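Local coordinates for protein Rho guanyl nucleotide exchange factor (Rom2), putative (Aspergillus fumigatus Af293, PDB 5O51) that probably acts, as a whole protein, as a guanine-nucleotide exchange factor for Rho-type GTPases, this piece being its CNH domain, a WD40-like beta-propeller, at residues Phe115-Leu126 / Glu179-Arg187; Leu190-Phe198 / Glu226-Glu234. All blocks are in the same frame, centred on the assembly; numbering follows the deposited sequence.

Interaction 1: Phe115-Leu126 / Glu179-Arg187; sequences FFKAGIGLGRHL and ESSSIHFLR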
loop_
_atom_site.group_PDB
_atom_site.type_symbol
_atom_site.label_atom_id
_atom_site.label_comp_id
_atom_site.label_asym_id
_atom_site.label_seq_id
_atom_site.Cartn_x
_atom_site.Cartn_y
_atom_site.Cartn_z
ATOM N N PHE A 115 1.848 -3.096 -10.252
ATOM C CA PHE A 115 1.268 -3.123 -8.888
ATOM C C PHE A 115 -0.151 -3.672 -8.903
ATOM O O PHE A 115 -0.700 -3.982 -9.981
ATOM C CB PHE A 115 1.382 -1.788 -8.095
ATOM C CG PHE A 115 0.689 -0.591 -8.710
ATOM C CD1 PHE A 115 1.351 0.209 -9.639
ATOM C CD2 PHE A 115 -0.557 -0.183 -8.273
ATOM C CE1 PHE A 115 0.747 1.340 -10.174
ATOM C CE2 PHE A 115 -1.170 0.952 -8.796
ATOM C CZ PHE A 115 -0.520 1.716 -9.748
ATOM N N PHE A 116 -0.688 -3.924 -7.705
ATOM C CA PHE A 116 -2.058 -4.342 -7.548
ATOM C C PHE A 116 -2.752 -3.786 -6.306
ATOM O O PHE A 116 -2.106 -3.313 -5.389
ATOM C CB PHE A 116 -2.134 -5.845 -7.602
ATOM C CG PHE A 116 -1.777 -6.566 -6.310
ATOM C CD1 PHE A 116 -2.749 -6.843 -5.354
ATOM C CD2 PHE A 116 -0.481 -7.057 -6.102
ATOM C CE1 PHE A 116 -2.443 -7.563 -4.205
ATOM C CE2 PHE A 116 -0.174 -7.783 -4.957
ATOM C CZ PHE A 116 -1.176 -8.052 -4.010
ATOM N N LYS A 117 -4.073 -3.921 -6.266
ATOM C CA LYS A 117 -4.874 -3.550 -5.113
ATOM C C LYS A 117 -6.132 -4.443 -4.967
ATOM O O LYS A 117 -6.896 -4.654 -5.913
ATOM C CB LYS A 117 -5.259 -2.096 -5.259
ATOM C CG LYS A 117 -6.018 -1.537 -4.083
ATOM C CD LYS A 117 -5.073 -1.171 -2.977
ATOM C CE LYS A 117 -5.811 -0.898 -1.672
ATOM N NZ LYS A 117 -6.943 0.046 -1.854
ATOM N N ALA A 118 -6.319 -4.980 -3.775
ATOM C CA ALA A 118 -7.481 -5.809 -3.447
ATOM C C ALA A 118 -8.319 -5.057 -2.466
ATOM O O ALA A 118 -7.844 -4.767 -1.354
ATOM C CB ALA A 118 -7.050 -7.108 -2.797
ATOM N N GLY A 119 -9.559 -4.765 -2.853
ATOM C CA GLY A 119 -10.519 -4.163 -1.937
ATOM C C GLY A 119 -11.943 -4.559 -2.211
ATOM O O GLY A 119 -12.260 -5.135 -3.259
ATOM N N ILE A 120 -12.809 -4.213 -1.263
ATOM C CA ILE A 120 -14.250 -4.329 -1.473
ATOM C C ILE A 120 -14.662 -3.208 -2.442
ATOM O O ILE A 120 -14.306 -2.043 -2.268
ATOM C CB ILE A 120 -15.093 -4.291 -0.165
ATOM C CG1 ILE A 120 -14.483 -5.163 0.965
ATOM C CG2 ILE A 120 -16.527 -4.733 -0.467
ATOM C CD1 ILE A 120 -13.789 -4.378 2.061
ATOM N N GLY A 121 -15.391 -3.581 -3.474
ATOM C CA GLY A 121 -15.746 -2.661 -4.532
ATOM C C GLY A 121 -16.754 -3.478 -5.276
ATOM O O GLY A 121 -16.451 -4.582 -5.751
ATOM N N LEU A 122 -17.968 -2.960 -5.332
ATOM C CA LEU A 122 -19.132 -3.788 -5.582
ATOM C C LEU A 122 -19.531 -3.737 -7.063
ATOM O O LEU A 122 -19.131 -2.789 -7.771
ATOM C CB LEU A 122 -20.265 -3.327 -4.674
ATOM C CG LEU A 122 -20.052 -3.438 -3.151
ATOM C CD1 LEU A 122 -19.719 -4.868 -2.778
ATOM C CD2 LEU A 122 -19.040 -2.448 -2.570
ATOM N N GLY A 123 -20.260 -4.749 -7.560
ATOM C CA GLY A 123 -20.626 -5.989 -6.833
ATOM C C GLY A 123 -19.485 -6.990 -6.686
ATOM O O GLY A 123 -18.375 -6.775 -7.185
ATOM N N ARG A 124 -19.758 -8.091 -5.989
ATOM C CA ARG A 124 -18.697 -8.987 -5.462
ATOM C C ARG A 124 -17.620 -8.172 -4.720
ATOM O O ARG A 124 -17.883 -7.040 -4.288
ATOM C CB ARG A 124 -18.089 -9.883 -6.562
ATOM C CG ARG A 124 -19.012 -11.007 -7.024
ATOM C CD ARG A 124 -20.026 -10.499 -8.029
ATOM N NE ARG A 124 -19.334 -9.864 -9.158
ATOM C CZ ARG A 124 -19.682 -8.731 -9.772
ATOM N NH1 ARG A 124 -20.744 -8.016 -9.396
ATOM N NH2 ARG A 124 -18.942 -8.298 -10.791
ATOM N N HIS A 125 -16.440 -8.746 -4.501
ATOM C CA HIS A 125 -15.292 -7.921 -4.152
ATOM C C HIS A 125 -14.019 -8.408 -4.822
ATOM O O HIS A 125 -13.964 -9.527 -5.236
ATOM C CB HIS A 125 -15.188 -7.701 -2.647
ATOM C CG HIS A 125 -14.952 -8.929 -1.827
ATOM N ND1 HIS A 125 -13.798 -9.674 -1.919
ATOM C CD2 HIS A 125 -15.665 -9.460 -0.801
ATOM C CE1 HIS A 125 -13.825 -10.625 -1.002
ATOM N NE2 HIS A 125 -14.946 -10.515 -0.309
ATOM N N LEU A 126 -13.016 -7.529 -4.923
ATOM C CA LEU A 126 -12.177 -7.446 -6.131
ATOM C C LEU A 126 -10.669 -7.368 -5.947
ATOM O O LEU A 126 -10.195 -7.103 -4.857
ATOM C CB LEU A 126 -12.632 -6.231 -6.935
ATOM C CG LEU A 126 -14.075 -6.248 -7.430
ATOM C CD1 LEU A 126 -14.356 -4.895 -8.053
ATOM C CD2 LEU A 126 -14.340 -7.361 -8.436
ATOM N N GLU A 179 0.997 7.715 -16.863
ATOM C CA GLU A 179 1.701 6.960 -15.814
ATOM C C GLU A 179 0.917 7.002 -14.470
ATOM O O GLU A 179 0.579 8.100 -13.996
ATOM C CB GLU A 179 3.114 7.533 -15.614
ATOM C CG GLU A 179 4.044 6.667 -14.749
ATOM C CD GLU A 179 5.442 7.250 -14.574
ATOM O OE1 GLU A 179 5.579 8.488 -14.437
ATOM O OE2 GLU A 179 6.413 6.460 -14.565
ATOM N N SER A 180 0.648 5.820 -13.884
ATOM C CA SER A 180 -0.129 5.693 -12.622
ATOM C C SER A 180 0.724 5.346 -11.402
ATOM O O SER A 180 1.463 4.375 -11.446
ATOM C CB SER A 180 -1.201 4.637 -12.756
ATOM O OG SER A 180 -2.170 5.044 -13.678
ATOM N N SER A 181 0.596 6.162 -10.342
ATOM C CA SER A 181 1.200 5.948 -9.001
ATOM C C SER A 181 0.399 4.985 -8.110
ATOM O O SER A 181 0.988 4.185 -7.419
ATOM C CB SER A 181 1.299 7.259 -8.214
ATOM O OG SER A 181 2.058 8.255 -8.872
ATOM N N SER A 182 -0.932 5.060 -8.116
ATOM C CA SER A 182 -1.729 4.342 -7.125
ATOM C C SER A 182 -3.176 4.057 -7.539
ATOM O O SER A 182 -3.689 4.632 -8.472
ATOM C CB SER A 182 -1.756 5.182 -5.871
ATOM O OG SER A 182 -2.397 6.423 -6.086
ATOM N N ILE A 183 -3.852 3.219 -6.779
ATOM C CA ILE A 183 -5.263 2.946 -7.023
ATOM C C ILE A 183 -6.113 2.723 -5.756
ATOM O O ILE A 183 -5.711 2.073 -4.832
ATOM C CB ILE A 183 -5.396 1.774 -8.046
ATOM C CG1 ILE A 183 -6.731 1.824 -8.758
ATOM C CG2 ILE A 183 -5.179 0.415 -7.379
ATOM C CD1 ILE A 183 -6.746 0.985 -10.015
ATOM N N HIS A 184 -7.318 3.258 -5.744
ATOM C CA HIS A 184 -8.195 3.272 -4.562
ATOM C C HIS A 184 -9.621 2.906 -4.956
ATOM O O HIS A 184 -10.105 3.293 -6.028
ATOM C CB HIS A 184 -8.163 4.673 -3.884
ATOM C CG HIS A 184 -6.773 5.116 -3.539
ATOM N ND1 HIS A 184 -6.178 4.809 -2.337
ATOM C CD2 HIS A 184 -5.821 5.718 -4.289
ATOM C CE1 HIS A 184 -4.934 5.237 -2.349
ATOM N NE2 HIS A 184 -4.689 5.786 -3.525
ATOM N N PHE A 185 -10.262 2.106 -4.122
ATOM C CA PHE A 185 -11.679 1.771 -4.293
ATOM C C PHE A 185 -12.496 2.827 -3.603
ATOM O O PHE A 185 -12.318 3.013 -2.398
ATOM C CB PHE A 185 -11.955 0.428 -3.661
ATOM C CG PHE A 185 -11.371 -0.711 -4.438
ATOM C CD1 PHE A 185 -12.016 -1.188 -5.593
ATOM C CD2 PHE A 185 -10.164 -1.283 -4.050
ATOM C CE1 PHE A 185 -11.479 -2.254 -6.304
ATOM C CE2 PHE A 185 -9.619 -2.332 -4.758
ATOM C CZ PHE A 185 -10.272 -2.825 -5.881
ATOM N N LEU A 186 -13.324 3.541 -4.377
ATOM C CA LEU A 186 -14.315 4.489 -3.840
ATOM C C LEU A 186 -15.711 4.063 -4.256
ATOM O O LEU A 186 -16.165 4.462 -5.335
ATOM C CB LEU A 186 -14.102 5.866 -4.417
ATOM C CG LEU A 186 -12.922 6.680 -3.959
ATOM C CD1 LEU A 186 -12.872 7.928 -4.852
ATOM C CD2 LEU A 186 -13.056 6.992 -2.457
ATOM N N ARG A 187 -16.358 3.246 -3.417
ATOM C CA ARG A 187 -17.745 2.763 -3.615
ATOM C C ARG A 187 -18.339 2.944 -5.020
ATOM O O ARG A 187 -18.920 3.992 -5.324
ATOM C CB ARG A 187 -18.673 3.433 -2.604
ATOM C CG ARG A 187 -18.566 4.952 -2.547
ATOM C CD ARG A 187 -19.590 5.534 -1.587
ATOM N NE ARG A 187 -20.796 5.989 -2.263
ATOM C CZ ARG A 187 -21.659 6.895 -1.788
ATOM N NH1 ARG A 187 -21.502 7.467 -0.588
ATOM N NH2 ARG A 187 -22.706 7.231 -2.529
#

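Interaction 2: Leu190-Phe198 / Glu226-Glu234; sequences LCVGCARGF and ENVKPIHIE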
loop_
_atom_site.group_PDB
_atom_site.type_symbol
_atom_site.label_atom_id
_atom_site.label_comp_id
_atom_site.label_asym_id
_atom_site.label_seq_id
_atom_site.Cartn_x
_atom_site.Cartn_y
_atom_site.Cartn_z
ATOM N N LEU A 190 -13.349 3.179 -9.259
ATOM C CA LEU A 190 -11.902 3.215 -9.020
ATOM C C LEU A 190 -11.324 4.626 -9.212
ATOM O O LEU A 190 -11.555 5.242 -10.257
ATOM C CB LEU A 190 -11.163 2.316 -9.979
ATOM C CG LEU A 190 -11.515 0.841 -10.037
ATOM C CD1 LEU A 190 -10.642 0.246 -11.131
ATOM C CD2 LEU A 190 -11.326 0.110 -8.731
ATOM N N CYS A 191 -10.565 5.098 -8.211
ATOM C CA CYS A 191 -9.828 6.363 -8.283
ATOM C C CYS A 191 -8.333 6.052 -8.485
ATOM O O CYS A 191 -7.673 5.416 -7.618
ATOM C CB CYS A 191 -10.043 7.182 -7.016
ATOM S SG CYS A 191 -9.465 8.881 -7.139
ATOM N N VAL A 192 -7.821 6.484 -9.630
ATOM C CA VAL A 192 -6.466 6.199 -10.040
ATOM C C VAL A 192 -5.630 7.444 -9.833
ATOM O O VAL A 192 -6.010 8.535 -10.274
ATOM C CB VAL A 192 -6.370 5.772 -11.529
ATOM C CG1 VAL A 192 -4.898 5.692 -11.993
ATOM C CG2 VAL A 192 -7.072 4.436 -11.752
ATOM N N GLY A 193 -4.465 7.239 -9.197
ATOM C CA GLY A 193 -3.475 8.291 -8.960
ATOM C C GLY A 193 -2.515 8.225 -10.129
ATOM O O GLY A 193 -1.795 7.257 -10.264
ATOM N N CYS A 194 -2.583 9.205 -11.023
ATOM C CA CYS A 194 -1.829 9.181 -12.274
ATOM C C CYS A 194 -1.189 10.540 -12.360
ATOM O O CYS A 194 -1.537 11.411 -11.594
ATOM C CB CYS A 194 -2.779 8.913 -13.465
ATOM S SG CYS A 194 -3.703 10.387 -13.976
ATOM N N ALA A 195 -0.292 10.754 -13.304
ATOM C CA ALA A 195 0.478 12.022 -13.358
ATOM C C ALA A 195 -0.321 13.341 -13.481
ATOM O O ALA A 195 0.203 14.411 -13.210
ATOM C CB ALA A 195 1.475 11.907 -14.487
ATOM N N ARG A 196 -1.564 13.284 -13.937
ATOM C CA ARG A 196 -2.393 14.496 -14.086
ATOM C C ARG A 196 -3.262 14.763 -12.863
ATOM O O ARG A 196 -3.854 15.858 -12.726
ATOM C CB ARG A 196 -3.304 14.369 -15.311
ATOM C CG ARG A 196 -2.603 14.602 -16.656
ATOM C CD ARG A 196 -3.619 14.685 -17.792
ATOM N NE ARG A 196 -4.730 13.731 -17.603
ATOM C CZ ARG A 196 -4.890 12.545 -18.210
ATOM N NH1 ARG A 196 -4.026 12.080 -19.117
ATOM N NH2 ARG A 196 -5.962 11.808 -17.912
ATOM N N GLY A 197 -3.363 13.753 -12.002
ATOM C CA GLY A 197 -4.086 13.828 -10.738
ATOM C C GLY A 197 -4.861 12.552 -10.459
ATOM O O GLY A 197 -4.758 11.515 -11.156
ATOM N N PHE A 198 -5.675 12.635 -9.439
ATOM C CA PHE A 198 -6.662 11.617 -9.182
ATOM C C PHE A 198 -7.788 11.629 -10.262
ATOM O O PHE A 198 -8.504 12.618 -10.390
ATOM C CB PHE A 198 -7.218 11.862 -7.781
ATOM C CG PHE A 198 -6.293 11.427 -6.634
ATOM C CD1 PHE A 198 -5.882 10.098 -6.500
ATOM C CD2 PHE A 198 -5.910 12.342 -5.641
ATOM C CE1 PHE A 198 -5.090 9.722 -5.424
ATOM C CE2 PHE A 198 -5.132 11.957 -4.540
ATOM C CZ PHE A 198 -4.724 10.646 -4.442
ATOM N N GLU A 226 1.993 20.610 -12.742
ATOM C CA GLU A 226 2.091 19.389 -13.586
ATOM C C GLU A 226 3.528 18.967 -13.913
ATOM O O GLU A 226 4.178 19.677 -14.678
ATOM C CB GLU A 226 1.253 19.509 -14.880
ATOM C CG GLU A 226 0.006 18.622 -14.935
ATOM C CD GLU A 226 -0.851 18.684 -13.674
ATOM O OE1 GLU A 226 -0.818 19.707 -12.947
ATOM O OE2 GLU A 226 -1.558 17.699 -13.400
ATOM N N ASN A 227 4.038 17.835 -13.387
ATOM C CA ASN A 227 3.271 16.672 -12.853
ATOM C C ASN A 227 3.139 16.528 -11.344
ATOM O O ASN A 227 3.778 17.231 -10.578
ATOM C CB ASN A 227 3.912 15.392 -13.388
ATOM C CG ASN A 227 3.814 15.299 -14.886
ATOM O OD1 ASN A 227 4.815 15.136 -15.573
ATOM N ND2 ASN A 227 2.596 15.441 -15.406
ATOM N N VAL A 228 2.313 15.572 -10.943
ATOM C CA VAL A 228 2.091 15.262 -9.536
ATOM C C VAL A 228 2.115 13.763 -9.287
ATOM O O VAL A 228 1.972 12.896 -10.207
ATOM C CB VAL A 228 0.750 15.866 -9.007
ATOM C CG1 VAL A 228 0.795 17.379 -9.004
ATOM C CG2 VAL A 228 -0.446 15.400 -9.814
ATOM N N LYS A 229 2.270 13.433 -8.012
ATOM C CA LYS A 229 2.181 12.040 -7.643
ATOM C C LYS A 229 1.128 11.948 -6.571
ATOM O O LYS A 229 1.412 12.291 -5.415
ATOM C CB LYS A 229 3.499 11.504 -7.170
ATOM C CG LYS A 229 4.687 11.789 -8.056
ATOM C CD LYS A 229 5.874 10.949 -7.582
ATOM C CE LYS A 229 7.181 11.408 -8.200
ATOM N NZ LYS A 229 7.147 11.237 -9.680
ATOM N N PRO A 230 -0.095 11.544 -6.958
ATOM C CA PRO A 230 -1.144 11.289 -6.007
ATOM C C PRO A 230 -0.910 9.904 -5.431
ATOM O O PRO A 230 -0.793 8.927 -6.181
ATOM C CB PRO A 230 -2.423 11.290 -6.853
ATOM C CG PRO A 230 -1.990 11.702 -8.230
ATOM C CD PRO A 230 -0.581 11.287 -8.333
ATOM N N ILE A 231 -0.867 9.830 -4.110
ATOM C CA ILE A 231 -0.427 8.614 -3.426
ATOM C C ILE A 231 -1.562 7.979 -2.640
ATOM O O ILE A 231 -1.687 6.787 -2.661
ATOM C CB ILE A 231 0.721 8.939 -2.473
ATOM C CG1 ILE A 231 1.887 9.659 -3.196
ATOM C CG2 ILE A 231 1.113 7.712 -1.710
ATOM C CD1 ILE A 231 2.528 8.903 -4.326
ATOM N N HIS A 232 -2.346 8.752 -1.901
ATOM C CA HIS A 232 -3.250 8.129 -0.933
ATOM C C HIS A 232 -4.450 9.014 -0.651
ATOM O O HIS A 232 -4.300 10.252 -0.501
ATOM C CB HIS A 232 -2.491 7.802 0.375
ATOM C CG HIS A 232 -3.340 7.256 1.471
ATOM N ND1 HIS A 232 -3.855 5.975 1.443
ATOM C CD2 HIS A 232 -3.781 7.813 2.629
ATOM C CE1 HIS A 232 -4.574 5.768 2.531
ATOM N NE2 HIS A 232 -4.552 6.869 3.263
ATOM N N ILE A 233 -5.592 8.346 -0.460
ATOM C CA ILE A 233 -6.879 8.987 -0.209
ATOM C C ILE A 233 -7.510 8.377 1.017
ATOM O O ILE A 233 -7.561 7.158 1.141
ATOM C CB ILE A 233 -7.924 8.706 -1.292
ATOM C CG1 ILE A 233 -7.441 9.103 -2.631
ATOM C CG2 ILE A 233 -9.231 9.480 -0.999
ATOM C CD1 ILE A 233 -8.326 8.574 -3.747
ATOM N N GLU A 234 -8.036 9.210 1.895
ATOM C CA GLU A 234 -8.628 8.733 3.136
ATOM C C GLU A 234 -9.944 9.458 3.415
ATOM O O GLU A 234 -10.003 10.690 3.399
ATOM C CB GLU A 234 -7.642 8.994 4.263
ATOM C CG GLU A 234 -8.068 8.416 5.598
ATOM C CD GLU A 234 -7.303 7.179 6.084
ATOM O OE1 GLU A 234 -6.403 6.590 5.404
ATOM O OE2 GLU A 234 -7.650 6.802 7.219
#

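Interaction 1: Phe115-Leu126 / Glu179-Arg187
Two successive blades of the CNH beta-propeller meet where Phe115, Lys117 and Gly119 of strand 115-120 face Ser180, Ile183 and Phe185 of strand 180-186. Each is the first strand of its own four-stranded antiparallel blade. They run nearly parallel, 12° between their directions, with axes 7.5 Å apart at closest approach, and no hydrogen bond joins them; side chains fill the gap between the blades.

At one end the ring of Phe115 reaches the backbone of Ser180 and of the bulged pair Ser181-Ser182. With chi1 at 61°, its CG sits between the backbone N and the carbonyl carbon, and the ring is carried across to the neighbouring strand. Ser180 O approaches the ring edge, 3.4 Å from Phe115 CE1, whereas Ser181 O lies over one face. The Ser180 hydroxyl is bonded to that of Ser137, in the blade to which Phe115 belongs.

In the middle, Lys117 slides past Phe185 in the opposite direction. Its CB presses tightly on the CG2 branch of Ile183, and the next carbon, CG, lies 3.7 Å from Phe185 CE2. The chain bends at chi2, 81°, which brings NZ to 3.8 Å from Ile183 O, with no hydrogen bond between them.

Phe185 buries the most surface here. Its ring is inserted against the turn end of the hairpin of strands 115-120 and 125-132, where Gly119 and Gly121 present bare backbone to it. Gly119 O lies over one ring face, offset toward the rim, Lys117 O is in plane at the edge, and Leu126 adds a looser apolar touch, CB to Phe185 CE1. At the closest approach of the ring, Phe185 CE2 stands 3.1 Å from the backbone N of Gly119, whose weak bond to Leu126 O belongs to the hairpin.

Interaction 2: Leu190-Phe198 / Glu226-Glu234
Phe198 lies with its ring between Pro230 and Ile233, and this is the tight half of the contact between segments 190-198 and 226-234. Pro230 CB sits almost over the ring centre, 3.4 Å from the centroid and only 12° off the normal, a close CH-pi contact. Ile233 covers the opposite face: its CG1 makes a second CH-pi contact at 4.0 Å from the centroid, and its CD1 lies toward the rim. The backbone N of His232 comes to the ring edge in plane, so residues from one strand surround the end of the Phe198 ring.

Next to the ring, Ile233 CD1 also reaches Cys191 SG at 3.6 Å. The thiol is turned there by a chi1 of -168°, anti to the backbone N. Pro230 spans the other direction as well, its CG and CD resting on the Cys194 carbonyl while CG packs on Gly197, and Gly193 CA lies against Pro230 CG. Beyond the two segments, Tyr244 meets the Phe198 ring at a steep angle.

Toward Glu226 and Asn227 the fit becomes looser and more polar. Ala195, in the type I turn from Cys194 to Gly197, gives its carbonyl oxygen to two weak hydrogen bonds, from Val228 N at 3.3 Å and from Asn227 ND2 at 3.4 Å. Ala195 CA in turn points its hydrogen at Val228 O. At the solvent side, where Arg196 and Glu226 are exposed, Glu226 OE2 lies 3.0 Å from Arg196 O, two acceptors with no bond between them, and the Arg196 guanidinium group is directed elsewhere, making a weak bond to Pro177 O.

The turn between the second and third strands of one blade, lying on the first strand of the next and the segment leading into it, with an apolar seam between them, fits the interface of successive blades in a beta-propeller.

How the interactions relate
Interactions 1 and 2 are consecutive blade-to-blade seams, their centres 14 Å apart, and the blade holding strands 180-186 and 189-194 takes part in both. Interaction 1 uses its first strand against the preceding blade; interaction 2 uses its second strand, the following turn and Phe198 against the next one. The two join through a classic beta bulge, in which Ser181 and Ser182 both face Gly193: Ser181 N lies 2.6 Å from Gly193 O, and Ser182 O lies 2.8 Å from Gly193 N, both probable hydrogen bonds. The Ser182 hydroxyl also bonds to Pro230 O, so strand 180-186 of the shared blade bonds directly to the next blade at Pro230.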